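Local coordinates for protein DNA double-strand break repair nuclease NurA (Sulfolobus solfataricus, PDB 2YGK) that resects DNA ends as a manganese-dependent nuclease, probably together with the helicase HerA, to start repair of double-strand breaks, at residues 223-235 against 278-291. Residues are numbered along the deposited sequence; the frame is centred on the assembly and turned at random.
Sequences FTEKRGFSKLIIK and VDEKIVKEIMDRLS
Arg-227 NH2 is gripped by two groups of the helix 280-291: it donates to Ser-291 OG at 2.9 Å and to Asp-288 OD1 at 3.1 Å, the latter a salt bridge. Both bonds are nearly straight and lie in the guanidinium plane; the carboxylate, almost coplanar with it, offers the anti lone pair of OD1. An extended chain, with CG anti to the backbone N (chi1 172°), carries the guanidinium to the C-terminal part of the helix. There Met-287, a selenomethionine, lays CE over one face of the group, while Leu-263 O and Tyr-42 O take NE and NH1, so its rotation is fixed. Tyr-42 OH also bonds Asp-288 OD2.

One helical turn back, Val-283 CG1 sits over a face of the Phe-229 ring, 3.9 Å from its centroid, a CH-pi contact. Met-287 SE approaches the same ring obliquely, 3.8 Å from CD1, as a Met-aromatic contact, and Glu-280 CD meets the ring edge. Farther along, Leu-232 CD2 packs on Val-278 O and, more loosely, on Val-283 CG2.

Away from the manganese site, the helix packs nearer antiparallel than perpendicular to strand 228-230 (138°), over strands 228-236 and 255-262, consistent with RNase H-like helix-on-sheet layering.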
loop_
_atom_site.group_PDB
_atom_site.type_symbol
_atom_site.label_atom_id
_atom_site.label_comp_id
_atom_site.label_asym_id
_atom_site.label_seq_id
_atom_site.Cartn_x
_atom_site.Cartn_y
_atom_site.Cartn_z
ATOM N N PHE A 223 -10.029 17.248 21.911
ATOM C CA PHE A 223 -10.224 17.939 23.192
ATOM C C PHE A 223 -9.772 19.394 23.300
ATOM O O PHE A 223 -9.808 19.958 24.382
ATOM C CB PHE A 223 -9.601 17.106 24.301
ATOM C CG PHE A 223 -10.240 15.763 24.444
ATOM C CD1 PHE A 223 -11.544 15.670 24.866
ATOM C CD2 PHE A 223 -9.560 14.600 24.088
ATOM C CE1 PHE A 223 -12.161 14.439 24.965
ATOM C CE2 PHE A 223 -10.162 13.366 24.188
ATOM C CZ PHE A 223 -11.464 13.275 24.631
ATOM N N THR A 224 -9.355 19.998 22.187
ATOM C CA THR A 224 -9.117 21.437 22.127
ATOM C C THR A 224 -9.774 21.969 20.862
ATOM O O THR A 224 -9.917 21.228 19.874
ATOM C CB THR A 224 -7.619 21.764 22.104
ATOM O OG1 THR A 224 -7.067 21.532 20.802
ATOM C CG2 THR A 224 -6.856 20.934 23.119
ATOM N N GLU A 225 -10.179 23.232 20.893
ATOM C CA GLU A 225 -10.791 23.884 19.736
ATOM C C GLU A 225 -9.979 25.058 19.254
ATOM O O GLU A 225 -9.893 25.278 18.050
ATOM C CB GLU A 225 -12.223 24.362 20.048
ATOM C CG GLU A 225 -13.119 24.713 18.797
ATOM C CD GLU A 225 -13.267 26.238 18.488
ATOM O OE1 GLU A 225 -13.681 27.007 19.384
ATOM O OE2 GLU A 225 -13.000 26.668 17.332
ATOM N N LYS A 226 -9.404 25.813 20.191
ATOM C CA LYS A 226 -8.870 27.133 19.887
ATOM C C LYS A 226 -7.455 27.078 19.297
ATOM O O LYS A 226 -6.670 26.143 19.543
ATOM C CB LYS A 226 -8.888 28.022 21.124
ATOM C CG LYS A 226 -10.271 28.543 21.529
ATOM C CD LYS A 226 -10.514 29.897 20.903
ATOM C CE LYS A 226 -11.969 30.383 20.997
ATOM N NZ LYS A 226 -12.057 31.904 20.756
ATOM N N ARG A 227 -7.137 28.089 18.493
ATOM C CA ARG A 227 -5.787 28.251 17.952
ATOM C C ARG A 227 -4.723 28.185 19.063
ATOM O O ARG A 227 -4.870 28.808 20.104
ATOM C CB ARG A 227 -5.706 29.582 17.215
ATOM C CG ARG A 227 -4.317 29.996 16.742
ATOM C CD ARG A 227 -4.388 31.402 16.109
ATOM N NE ARG A 227 -3.235 31.746 15.267
ATOM C CZ ARG A 227 -2.219 32.528 15.641
ATOM N NH1 ARG A 227 -2.149 33.023 16.872
ATOM N NH2 ARG A 227 -1.241 32.808 14.782
ATOM N N GLY A 228 -3.661 27.429 18.831
ATOM C CA GLY A 228 -2.636 27.260 19.835
ATOM C C GLY A 228 -1.504 26.284 19.534
ATOM O O GLY A 228 -1.204 25.974 18.403
ATOM N N PHE A 229 -0.846 25.834 20.591
ATOM C CA PHE A 229 0.324 25.005 20.474
ATOM C C PHE A 229 0.507 24.150 21.677
ATOM O O PHE A 229 0.021 24.444 22.740
ATOM C CB PHE A 229 1.568 25.848 20.244
ATOM C CG PHE A 229 1.902 26.743 21.363
ATOM C CD1 PHE A 229 1.284 27.990 21.484
ATOM C CD2 PHE A 229 2.837 26.369 22.308
ATOM C CE1 PHE A 229 1.604 28.851 22.550
ATOM C CE2 PHE A 229 3.160 27.216 23.377
ATOM C CZ PHE A 229 2.547 28.453 23.494
ATOM N N SER A 230 1.204 23.049 21.505
ATOM C CA SER A 230 1.335 22.090 22.587
ATOM C C SER A 230 2.616 22.293 23.341
ATOM O O SER A 230 3.528 22.960 22.871
ATOM C CB SER A 230 1.405 20.700 21.987
ATOM O OG SER A 230 2.650 20.509 21.343
ATOM N N LYS A 231 2.715 21.641 24.486
ATOM C CA LYS A 231 4.001 21.387 25.078
ATOM C C LYS A 231 4.992 20.940 23.982
ATOM O O LYS A 231 4.645 20.190 23.054
ATOM C CB LYS A 231 3.870 20.326 26.153
ATOM C CG LYS A 231 5.195 19.806 26.660
ATOM C CD LYS A 231 5.081 19.196 28.066
ATOM C CE LYS A 231 6.450 19.203 28.765
ATOM N NZ LYS A 231 6.658 18.105 29.746
ATOM N N LEU A 232 6.218 21.438 24.112
ATOM C CA LEU A 232 7.309 21.165 23.203
ATOM C C LEU A 232 7.935 19.879 23.616
ATOM O O LEU A 232 8.070 19.617 24.780
ATOM C CB LEU A 232 8.351 22.289 23.242
ATOM C CG LEU A 232 7.930 23.541 22.447
ATOM C CD1 LEU A 232 6.488 24.009 22.775
ATOM C CD2 LEU A 232 8.910 24.713 22.682
ATOM N N ILE A 233 8.288 19.070 22.636
ATOM C CA ILE A 233 8.868 17.777 22.853
ATOM C C ILE A 233 10.222 17.846 22.208
ATOM O O ILE A 233 10.347 18.381 21.103
ATOM C CB ILE A 233 8.083 16.680 22.133
ATOM C CG1 ILE A 233 6.587 16.778 22.435
ATOM C CG2 ILE A 233 8.628 15.321 22.489
ATOM C CD1 ILE A 233 5.773 15.637 21.829
ATOM N N ILE A 234 11.224 17.304 22.897
ATOM C CA ILE A 234 12.596 17.302 22.428
ATOM C C ILE A 234 12.960 15.855 22.170
ATOM O O ILE A 234 12.879 15.024 23.060
ATOM C CB ILE A 234 13.519 18.017 23.450
ATOM C CG1 ILE A 234 13.101 19.489 23.556
ATOM C CG2 ILE A 234 14.982 17.945 23.038
ATOM C CD1 ILE A 234 13.597 20.187 24.767
ATOM N N LYS A 235 13.308 15.565 20.923
ATOM C CA LYS A 235 13.469 14.199 20.424
ATOM C C LYS A 235 14.869 13.997 19.864
ATOM O O LYS A 235 15.587 14.964 19.634
ATOM C CB LYS A 235 12.466 13.951 19.298
ATOM C CG LYS A 235 11.010 14.073 19.727
ATOM C CD LYS A 235 10.054 13.575 18.655
ATOM C CE LYS A 235 10.129 12.070 18.440
ATOM N NZ LYS A 235 9.838 11.309 19.684
ATOM N N VAL A 278 14.073 25.468 20.577
ATOM C CA VAL A 278 13.029 26.386 20.220
ATOM C C VAL A 278 12.263 26.659 21.491
ATOM O O VAL A 278 12.171 25.794 22.335
ATOM C CB VAL A 278 12.155 25.729 19.148
ATOM C CG1 VAL A 278 10.725 26.152 19.263
ATOM C CG2 VAL A 278 12.731 26.018 17.773
ATOM N N ASP A 279 11.737 27.860 21.649
ATOM C CA ASP A 279 11.017 28.204 22.888
ATOM C C ASP A 279 9.595 28.722 22.595
ATOM O O ASP A 279 9.158 28.727 21.442
ATOM C CB ASP A 279 11.833 29.199 23.693
ATOM C CG ASP A 279 11.990 30.514 22.990
ATOM O OD1 ASP A 279 11.181 30.823 22.089
ATOM O OD2 ASP A 279 12.931 31.251 23.344
ATOM N N GLU A 280 8.849 29.101 23.623
ATOM C CA GLU A 280 7.510 29.616 23.383
ATOM C C GLU A 280 7.557 30.770 22.387
ATOM O O GLU A 280 6.810 30.789 21.434
ATOM C CB GLU A 280 6.834 30.097 24.664
ATOM C CG GLU A 280 6.286 28.987 25.519
ATOM C CD GLU A 280 5.096 29.403 26.390
ATOM O OE1 GLU A 280 4.750 30.604 26.447
ATOM O OE2 GLU A 280 4.493 28.493 26.998
ATOM N N LYS A 281 8.425 31.741 22.616
ATOM C CA LYS A 281 8.445 32.913 21.762
ATOM C C LYS A 281 8.630 32.503 20.296
ATOM O O LYS A 281 7.902 32.980 19.415
ATOM C CB LYS A 281 9.573 33.839 22.180
ATOM C CG LYS A 281 9.591 35.172 21.483
ATOM C CD LYS A 281 10.831 35.938 21.935
ATOM C CE LYS A 281 10.810 37.376 21.486
ATOM N NZ LYS A 281 12.042 38.028 21.926
ATOM N N ILE A 282 9.600 31.629 20.035
ATOM C CA ILE A 282 9.846 31.183 18.667
ATOM C C ILE A 282 8.596 30.507 18.106
ATOM O O ILE A 282 8.152 30.861 17.009
ATOM C CB ILE A 282 11.116 30.295 18.546
ATOM C CG1 ILE A 282 12.377 31.162 18.792
ATOM C CG2 ILE A 282 11.186 29.677 17.172
ATOM C CD1 ILE A 282 13.577 30.467 19.445
ATOM N N VAL A 283 8.021 29.577 18.861
ATOM C CA VAL A 283 6.794 28.903 18.458
ATOM C C VAL A 283 5.670 29.873 18.070
ATOM O O VAL A 283 5.031 29.667 17.021
ATOM C CB VAL A 283 6.287 27.965 19.573
ATOM C CG1 VAL A 283 4.803 27.740 19.472
ATOM C CG2 VAL A 283 7.026 26.655 19.513
ATOM N N LYS A 284 5.430 30.901 18.900
ATOM C CA LYS A 284 4.412 31.917 18.624
ATOM C C LYS A 284 4.774 32.780 17.397
ATOM O O LYS A 284 3.883 33.188 16.612
ATOM C CB LYS A 284 4.205 32.846 19.826
ATOM C CG LYS A 284 3.373 32.300 20.971
ATOM C CD LYS A 284 3.535 33.142 22.222
ATOM C CE LYS A 284 2.763 32.572 23.426
ATOM N NZ LYS A 284 3.124 33.208 24.717
ATOM N N GLU A 285 6.062 33.069 17.223
ATOM C CA GLU A 285 6.501 33.763 16.000
ATOM C C GLU A 285 6.252 32.877 14.771
ATOM O O GLU A 285 5.811 33.369 13.739
ATOM C CB GLU A 285 7.983 34.158 16.066
ATOM C CG GLU A 285 8.318 35.242 17.111
ATOM C CD GLU A 285 9.823 35.554 17.176
ATOM O OE1 GLU A 285 10.595 35.080 16.282
ATOM O OE2 GLU A 285 10.232 36.282 18.112
ATOM N N ILE A 286 6.529 31.574 14.889
ATOM C CA ILE A 286 6.346 30.672 13.756
ATOM C C ILE A 286 4.857 30.508 13.422
ATOM O O ILE A 286 4.494 30.420 12.251
ATOM C CB ILE A 286 6.973 29.272 14.004
ATOM C CG1 ILE A 286 8.506 29.333 13.931
ATOM C CG2 ILE A 286 6.465 28.236 12.992
ATOM C CD1 ILE A 286 9.161 28.026 14.413
HETATM N N MSE A 287 4.002 30.461 14.441
HETATM C CA MSE A 287 2.576 30.397 14.197
HETATM C C MSE A 287 2.085 31.656 13.489
HETATM O O MSE A 287 1.327 31.595 12.545
HETATM C CB MSE A 287 1.828 30.254 15.520
HETATM C CG MSE A 287 1.987 28.898 16.137
HETATM SE SE MSE A 287 1.027 28.718 17.794
HETATM C CE MSE A 287 -0.803 29.122 17.297
ATOM N N ASP A 288 2.515 32.806 13.988
ATOM C CA ASP A 288 2.031 34.106 13.515
ATOM C C ASP A 288 2.384 34.301 12.072
ATOM O O ASP A 288 1.543 34.681 11.270
ATOM C CB ASP A 288 2.632 35.219 14.361
ATOM C CG ASP A 288 1.912 35.406 15.689
ATOM O OD1 ASP A 288 0.868 34.732 15.880
ATOM O OD2 ASP A 288 2.394 36.217 16.541
ATOM N N ARG A 289 3.631 33.993 11.743
ATOM C CA ARG A 289 4.124 34.013 10.362
ATOM C C ARG A 289 3.476 32.973 9.436
ATOM O O ARG A 289 3.134 33.277 8.289
ATOM C CB ARG A 289 5.649 33.845 10.371
ATOM C CG ARG A 289 6.371 34.994 11.037
ATOM C CD ARG A 289 7.720 34.569 11.495
ATOM N NE ARG A 289 8.538 35.697 11.950
ATOM C CZ ARG A 289 9.727 35.578 12.543
ATOM N NH1 ARG A 289 10.261 34.388 12.801
ATOM N NH2 ARG A 289 10.389 36.662 12.902
ATOM N N LEU A 290 3.311 31.747 9.911
ATOM C CA LEU A 290 2.581 30.747 9.110
ATOM C C LEU A 290 1.121 31.132 8.873
ATOM O O LEU A 290 0.595 30.878 7.783
ATOM C CB LEU A 290 2.570 29.390 9.765
ATOM C CG LEU A 290 3.864 28.621 9.716
ATOM C CD1 LEU A 290 3.792 27.481 10.714
ATOM C CD2 LEU A 290 4.089 28.178 8.269
ATOM N N SER A 291 0.470 31.718 9.884
ATOM C CA SER A 291 -0.921 32.130 9.747
ATOM C C SER A 291 -1.096 33.099 8.558
ATOM O O SER A 291 -2.131 33.110 7.901
ATOM C CB SER A 291 -1.465 32.736 11.066
ATOM O OG SER A 291 -1.618 31.762 12.130
#